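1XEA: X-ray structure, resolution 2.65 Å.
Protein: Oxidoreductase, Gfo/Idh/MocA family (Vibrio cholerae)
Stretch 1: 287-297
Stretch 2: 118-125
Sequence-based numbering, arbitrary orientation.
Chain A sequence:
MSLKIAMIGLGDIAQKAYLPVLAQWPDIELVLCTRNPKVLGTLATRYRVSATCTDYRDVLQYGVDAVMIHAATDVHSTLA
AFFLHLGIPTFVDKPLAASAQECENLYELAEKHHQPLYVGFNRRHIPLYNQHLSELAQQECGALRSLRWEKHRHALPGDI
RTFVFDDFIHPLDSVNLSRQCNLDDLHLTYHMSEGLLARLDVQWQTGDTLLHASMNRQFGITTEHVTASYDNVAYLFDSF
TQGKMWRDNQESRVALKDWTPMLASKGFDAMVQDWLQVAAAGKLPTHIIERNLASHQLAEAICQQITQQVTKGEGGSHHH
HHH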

# COMPACT_ATOMS: atom_id res chain seq x y z
N HIS A 287 33.16 16.92 13.24
CA HIS A 287 31.71 16.99 13.35
C HIS A 287 31.12 15.66 13.72
O HIS A 287 30.02 15.60 14.26
CB HIS A 287 31.09 17.51 12.05
CG HIS A 287 31.21 16.57 10.89
ND1 HIS A 287 32.41 16.28 10.27
CD2 HIS A 287 30.26 15.89 10.20
CE1 HIS A 287 32.19 15.47 9.25
NE2 HIS A 287 30.90 15.22 9.19
N ILE A 288 31.84 14.59 13.43
CA ILE A 288 31.35 13.27 13.76
C ILE A 288 31.49 13.00 15.26
O ILE A 288 30.51 12.67 15.93
CB ILE A 288 32.08 12.22 12.95
CG1 ILE A 288 31.57 12.27 11.51
CG2 ILE A 288 31.87 10.84 13.57
CD1 ILE A 288 32.08 11.16 10.65
N ILE A 289 32.70 13.15 15.77
CA ILE A 289 32.95 12.94 17.19
C ILE A 289 31.94 13.74 18.02
O ILE A 289 31.31 13.19 18.92
CB ILE A 289 34.36 13.41 17.57
CG1 ILE A 289 35.39 12.76 16.65
CG2 ILE A 289 34.64 13.07 19.01
CD1 ILE A 289 36.71 13.45 16.67
N GLU A 290 31.79 15.03 17.71
CA GLU A 290 30.86 15.89 18.43
C GLU A 290 29.44 15.34 18.44
O GLU A 290 28.74 15.44 19.44
CB GLU A 290 30.84 17.31 17.84
CG GLU A 290 32.06 18.18 18.17
CD GLU A 290 31.81 19.67 17.92
OE1 GLU A 290 31.51 20.06 16.76
OE2 GLU A 290 31.93 20.47 18.89
N ARG A 291 29.03 14.76 17.31
CA ARG A 291 27.69 14.20 17.22
C ARG A 291 27.63 12.97 18.11
O ARG A 291 26.65 12.74 18.82
CB ARG A 291 27.35 13.83 15.77
CG ARG A 291 26.00 13.14 15.61
CD ARG A 291 25.65 12.82 14.17
NE ARG A 291 24.41 12.05 14.08
CZ ARG A 291 23.79 11.75 12.94
NH1 ARG A 291 24.29 12.15 11.78
NH2 ARG A 291 22.67 11.05 12.96
N ASN A 292 28.70 12.18 18.09
CA ASN A 292 28.74 10.99 18.93
C ASN A 292 28.58 11.38 20.40
O ASN A 292 27.69 10.89 21.10
CB ASN A 292 30.05 10.23 18.69
CG ASN A 292 30.11 9.63 17.31
OD1 ASN A 292 29.22 8.89 16.92
ND2 ASN A 292 31.14 9.96 16.57
N LEU A 293 29.43 12.29 20.87
CA LEU A 293 29.35 12.75 22.24
C LEU A 293 27.97 13.27 22.53
O LEU A 293 27.30 12.81 23.46
CB LEU A 293 30.36 13.86 22.48
CG LEU A 293 31.77 13.31 22.61
CD1 LEU A 293 32.78 14.44 22.49
CD2 LEU A 293 31.92 12.59 23.94
N ALA A 294 27.53 14.22 21.73
CA ALA A 294 26.22 14.82 21.93
C ALA A 294 25.10 13.78 22.09
O ALA A 294 24.30 13.88 23.03
CB ALA A 294 25.91 15.75 20.77
N SER A 295 25.05 12.80 21.20
CA SER A 295 24.00 11.78 21.29
C SER A 295 24.06 10.97 22.58
O SER A 295 23.02 10.61 23.15
CB SER A 295 24.06 10.85 20.07
OG SER A 295 23.82 11.59 18.89
N HIS A 296 25.27 10.67 23.04
CA HIS A 296 25.39 9.94 24.28
C HIS A 296 25.15 10.88 25.45
O HIS A 296 24.60 10.48 26.46
CB HIS A 296 26.76 9.27 24.41
CG HIS A 296 26.97 8.13 23.46
ND1 HIS A 296 27.35 8.30 22.15
CD2 HIS A 296 26.83 6.79 23.64
CE1 HIS A 296 27.43 7.13 21.56
NE2 HIS A 296 27.13 6.19 22.44
N GLN A 297 25.54 12.14 25.31
CA GLN A 297 25.31 13.07 26.40
C GLN A 297 23.81 13.30 26.53
O GLN A 297 23.29 13.40 27.64
CB GLN A 297 26.06 14.38 26.15
CG GLN A 297 27.59 14.21 26.15
CD GLN A 297 28.34 15.50 25.83
OE1 GLN A 297 27.99 16.24 24.90
NE2 GLN A 297 29.41 15.76 26.58
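Stretch 2 118-125: YVGFNRRH

How does stretch 2 lie on the helix? Stretch 1 is helix throughout, running on at both ends. Stretch 2 arrives as a strand at Tyr-118 and Val-119, loops through Phe-121 and closes with a 3-10 segment from Asn-122 to Arg-124, held by Arg-124 N to Phe-121 O at 3.1 Å. It passes from Val-119, beside Asn-292 and His-296, to Arg-124, which reaches Ile-288, Arg-291 and Asn-292. The closest CA atoms are those of Val-119 and Asn-292, 7.1 Å apart. Val-119, Phe-121 and Arg-124 all point their CA-to-CB bonds toward the helix.

What satisfies the side-chain carbonyl of Asn-292? Asn-292 OD1 accepts from Arg-124 NH2 at 3.1 Å and, weakly, from Arg-124 NH1 at 3.3 Å. Asn-292 OD1 also sits 3.3 Å from Phe-121 CE1, at the edge of that ring, and 3.6 Å from Val-119 CB.

How do two arginines tolerate each other? The Arg-124 guanidinium stacks flat on that of Arg-291, centres 4.0 Å apart. Arg-291 NE and Arg-124 NE, 3.2 Å apart, are both donors and cannot bond to each other; each finds a partner elsewhere in the structure. Arg-291 NH2 also donates to a water O at 3.2 Å, which in turn donates to Arg-123 O at 3.3 Å.

What satisfies the nitrogens of the His-296 ring? His-296 ND1 donates to Asn-292 O at 2.8 Å, nearly straight, while NE2 is satisfied elsewhere. His-296 CE1 lies 3.6 Å from Phe-121 CZ, and the two rings meet obliquely.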

# COMPACT_ATOMS: atom_id res chain seq x y z
N TYR A 118 35.67 5.27 16.39
CA TYR A 118 34.44 5.24 15.62
C TYR A 118 33.31 4.52 16.34
O TYR A 118 33.50 3.41 16.84
CB TYR A 118 34.72 4.53 14.30
CG TYR A 118 33.75 4.83 13.20
CD1 TYR A 118 33.97 5.90 12.33
CD2 TYR A 118 32.63 4.03 12.99
CE1 TYR A 118 33.11 6.16 11.28
CE2 TYR A 118 31.76 4.28 11.94
CZ TYR A 118 32.00 5.35 11.09
OH TYR A 118 31.15 5.60 10.03
N VAL A 119 32.13 5.13 16.38
CA VAL A 119 30.97 4.52 17.03
C VAL A 119 30.05 3.94 15.95
O VAL A 119 29.80 4.58 14.92
CB VAL A 119 30.19 5.53 17.88
CG1 VAL A 119 29.02 4.84 18.54
CG2 VAL A 119 31.09 6.15 18.94
N GLY A 120 29.54 2.74 16.19
CA GLY A 120 28.67 2.08 15.22
C GLY A 120 27.21 2.48 15.17
O GLY A 120 26.38 1.90 15.86
N PHE A 121 26.90 3.47 14.34
CA PHE A 121 25.54 3.95 14.18
C PHE A 121 25.13 3.69 12.73
O PHE A 121 25.17 4.60 11.90
CB PHE A 121 25.47 5.44 14.46
CG PHE A 121 25.53 5.80 15.91
CD1 PHE A 121 26.59 6.57 16.40
CD2 PHE A 121 24.49 5.46 16.77
CE1 PHE A 121 26.59 7.01 17.73
CE2 PHE A 121 24.48 5.89 18.10
CZ PHE A 121 25.53 6.67 18.57
N ASN A 122 24.72 2.46 12.44
CA ASN A 122 24.34 2.09 11.08
C ASN A 122 23.25 2.97 10.46
O ASN A 122 23.26 3.21 9.25
CB ASN A 122 23.95 0.61 11.03
CG ASN A 122 22.61 0.33 11.67
OD1 ASN A 122 21.74 -0.28 11.05
ND2 ASN A 122 22.42 0.77 12.91
N ARG A 123 22.32 3.47 11.27
CA ARG A 123 21.25 4.30 10.75
C ARG A 123 21.73 5.65 10.20
O ARG A 123 20.92 6.52 9.92
CB ARG A 123 20.19 4.53 11.83
CG ARG A 123 18.91 3.78 11.61
CD ARG A 123 18.35 3.24 12.92
NE ARG A 123 18.98 1.97 13.28
CZ ARG A 123 18.34 0.81 13.30
NH1 ARG A 123 17.05 0.74 13.00
NH2 ARG A 123 19.00 -0.29 13.62
N ARG A 124 23.04 5.83 10.07
CA ARG A 124 23.56 7.09 9.50
C ARG A 124 24.02 6.81 8.07
O ARG A 124 24.35 7.72 7.33
CB ARG A 124 24.77 7.61 10.26
CG ARG A 124 24.49 8.20 11.62
CD ARG A 124 25.77 8.82 12.18
NE ARG A 124 25.63 9.09 13.61
CZ ARG A 124 26.63 9.41 14.42
NH1 ARG A 124 27.87 9.52 13.94
NH2 ARG A 124 26.40 9.61 15.72
N HIS A 125 24.04 5.52 7.72
CA HIS A 125 24.48 5.06 6.41
C HIS A 125 23.42 4.28 5.65
O HIS A 125 23.75 3.39 4.85
CB HIS A 125 25.70 4.17 6.57
CG HIS A 125 26.79 4.81 7.37
ND1 HIS A 125 27.71 5.67 6.80
CD2 HIS A 125 27.04 4.80 8.70
CE1 HIS A 125 28.48 6.16 7.76
NE2 HIS A 125 28.10 5.65 8.91
O HOH W 1 20.81 9.72 10.67